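Putative cell filamentation protein (Bartonella quintana, PDB 4N67) probably transfers AMP from ATP to host target proteins as a VirB-translocated Bep effector with a Fic domain that binds ADP. Local coordinates at residues F74-V79 and Q83-E88. The protein carries 2 engineered substitutions. Numbering follows the deposited sequence.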
loop_
_atom_site.group_PDB
_atom_site.type_symbol
_atom_site.label_atom_id
_atom_site.label_comp_id
_atom_site.label_asym_id
_atom_site.label_seq_id
_atom_site.Cartn_x
_atom_site.Cartn_y
_atom_site.Cartn_z
ATOM N N PHE A 74 13.443 1.756 7.390
ATOM C CA PHE A 74 13.223 0.551 8.180
ATOM C C PHE A 74 14.029 -0.641 7.663
ATOM O O PHE A 74 14.039 -0.898 6.452
ATOM C CB PHE A 74 11.741 0.160 8.163
ATOM C CG PHE A 74 10.828 1.165 8.777
ATOM C CD1 PHE A 74 11.049 1.611 10.074
ATOM C CD2 PHE A 74 9.746 1.693 8.064
ATOM C CE1 PHE A 74 10.186 2.523 10.664
ATOM C CE2 PHE A 74 8.889 2.622 8.657
ATOM C CZ PHE A 74 9.117 3.025 9.964
ATOM N N GLU A 75 14.650 -1.380 8.599
ATOM C CA GLU A 75 15.392 -2.618 8.257
ATOM C C GLU A 75 14.498 -3.657 7.586
ATOM O O GLU A 75 14.964 -4.412 6.708
ATOM C CB GLU A 75 16.055 -3.242 9.478
ATOM C CG GLU A 75 17.236 -2.438 10.026
ATOM C CD GLU A 75 17.855 -3.093 11.242
ATOM O OE1 GLU A 75 18.022 -4.329 11.230
ATOM O OE2 GLU A 75 18.195 -2.377 12.191
ATOM N N TRP A 76 13.225 -3.655 7.982
ATOM C CA TRP A 76 12.243 -4.623 7.475
ATOM C C TRP A 76 11.502 -4.141 6.249
ATOM O O TRP A 76 10.490 -4.754 5.861
ATOM C CB TRP A 76 11.230 -5.015 8.586
ATOM C CG TRP A 76 10.685 -3.845 9.335
ATOM C CD1 TRP A 76 11.190 -3.292 10.500
ATOM C CD2 TRP A 76 9.560 -3.035 8.978
ATOM N NE1 TRP A 76 10.447 -2.210 10.856
ATOM C CE2 TRP A 76 9.426 -2.046 9.964
ATOM C CE3 TRP A 76 8.601 -3.095 7.960
ATOM C CZ2 TRP A 76 8.411 -1.095 9.925
ATOM C CZ3 TRP A 76 7.611 -2.147 7.925
ATOM C CH2 TRP A 76 7.541 -1.147 8.905
ATOM N N ALA A 77 11.963 -3.089 5.573
ATOM C CA ALA A 77 11.279 -2.652 4.345
ATOM C C ALA A 77 11.188 -3.840 3.383
ATOM O O ALA A 77 12.152 -4.561 3.173
ATOM C CB ALA A 77 12.013 -1.505 3.670
ATOM N N GLY A 78 10.015 -3.975 2.769
ATOM C CA GLY A 78 9.746 -5.054 1.820
ATOM C C GLY A 78 9.308 -6.356 2.453
ATOM O O GLY A 78 8.993 -7.283 1.727
ATOM N N VAL A 79 9.308 -6.433 3.773
ATOM C CA VAL A 79 8.975 -7.684 4.481
ATOM C C VAL A 79 7.566 -7.550 5.055
ATOM O O VAL A 79 7.249 -6.559 5.732
ATOM C CB VAL A 79 9.994 -7.973 5.605
ATOM C CG1 VAL A 79 9.691 -9.318 6.270
ATOM C CG2 VAL A 79 11.407 -7.939 5.073
ATOM N N GLN A 83 5.629 -12.406 8.583
ATOM C CA GLN A 83 6.927 -13.090 8.517
ATOM C C GLN A 83 7.816 -12.606 9.643
ATOM O O GLN A 83 7.930 -11.409 9.851
ATOM C CB GLN A 83 7.595 -12.816 7.173
ATOM C CG GLN A 83 6.800 -13.397 6.010
ATOM C CD GLN A 83 7.502 -13.243 4.675
ATOM O OE1 GLN A 83 8.686 -12.907 4.610
ATOM N NE2 GLN A 83 6.776 -13.500 3.599
ATOM N N PRO A 84 8.468 -13.521 10.358
ATOM C CA PRO A 84 9.417 -13.059 11.379
ATOM C C PRO A 84 10.555 -12.304 10.722
ATOM O O PRO A 84 11.029 -12.705 9.640
ATOM C CB PRO A 84 9.922 -14.355 12.004
ATOM C CG PRO A 84 8.876 -15.367 11.692
ATOM C CD PRO A 84 8.388 -14.989 10.335
ATOM N N PHE A 85 10.954 -11.190 11.336
ATOM C CA PHE A 85 12.059 -10.379 10.804
ATOM C C PHE A 85 13.051 -10.164 11.923
ATOM O O PHE A 85 12.684 -9.666 12.975
ATOM C CB PHE A 85 11.610 -9.001 10.306
ATOM C CG PHE A 85 12.773 -8.158 9.899
ATOM C CD1 PHE A 85 13.427 -8.398 8.685
ATOM C CD2 PHE A 85 13.334 -7.219 10.766
ATOM C CE1 PHE A 85 14.547 -7.690 8.308
ATOM C CE2 PHE A 85 14.457 -6.529 10.382
ATOM C CZ PHE A 85 15.078 -6.762 9.165
ATOM N N THR A 86 14.311 -10.507 11.684
ATOM C CA THR A 86 15.343 -10.323 12.703
ATOM C C THR A 86 16.150 -9.069 12.400
ATOM O O THR A 86 16.816 -8.964 11.362
ATOM C CB THR A 86 16.241 -11.540 12.790
ATOM O OG1 THR A 86 15.432 -12.697 13.062
ATOM C CG2 THR A 86 17.265 -11.383 13.903
ATOM N N PHE A 87 16.137 -8.142 13.343
ATOM C CA PHE A 87 16.901 -6.917 13.217
ATOM C C PHE A 87 18.404 -7.182 13.406
ATOM O O PHE A 87 18.818 -8.188 13.938
ATOM C CB PHE A 87 16.467 -5.926 14.294
ATOM C CG PHE A 87 15.127 -5.277 14.064
ATOM C CD1 PHE A 87 13.961 -5.850 14.562
ATOM C CD2 PHE A 87 15.044 -4.061 13.397
ATOM C CE1 PHE A 87 12.741 -5.243 14.380
ATOM C CE2 PHE A 87 13.812 -3.438 13.209
ATOM C CZ PHE A 87 12.652 -4.032 13.713
ATOM N N GLU A 88 19.219 -6.229 13.005
ATOM C CA GLU A 88 20.643 -6.264 13.271
ATOM C C GLU A 88 20.930 -6.404 14.773
ATOM O O GLU A 88 21.922 -7.037 15.160
ATOM C CB GLU A 88 21.213 -4.973 12.728
ATOM C CG GLU A 88 22.691 -4.747 12.660
ATOM C CD GLU A 88 22.908 -3.395 12.001
ATOM O OE1 GLU A 88 23.171 -2.419 12.727
ATOM O OE2 GLU A 88 22.703 -3.293 10.776
HETATM O O HOH W 1 20.488 -0.700 11.863
#
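Glu88 N donates to Glu75 OE1 at 2.9 Å. The bond is nearly straight, 166° at the hydrogen, and uses the syn lone pair of OE1. It ties the turn region after helix 59-70 of the Fic domain to the loop just after strand 85-86, half of a two-stranded antiparallel hairpin with 92-93. The hairpin is consistent with the flap of Fic proteins; the Trp76 side chain is about 8 Å from the bound ADP. A water donates to Glu75 OE2 at 2.9 Å and weakly to Glu88 OE1. The water thus links two carboxylates of probably like charge.

Next to this link lies an aromatic cluster of Trp76, Phe85 and Phe87. Trp76 CB sits over the face of Phe85, 3.8 Å from the ring centroid, a CH-pi contact. The five-membered ring of Trp76 meets the Phe85 face in an offset edge-to-face pair, planes 72° apart. Phe85 CG stands anti to its backbone N (chi1 174°), which carries the ring toward Glu75 and Trp76. There its CZ meets Glu75 O at 3.4 Å. Val79 CG2 approaches Phe85 CD1 obliquely. Tyr13 meets Trp76 edge-to-face, and Lys22 makes a cation-pi contact with Phe87. Phe87 lies alongside Trp76, its CZ 3.6 Å from Trp76 CD1.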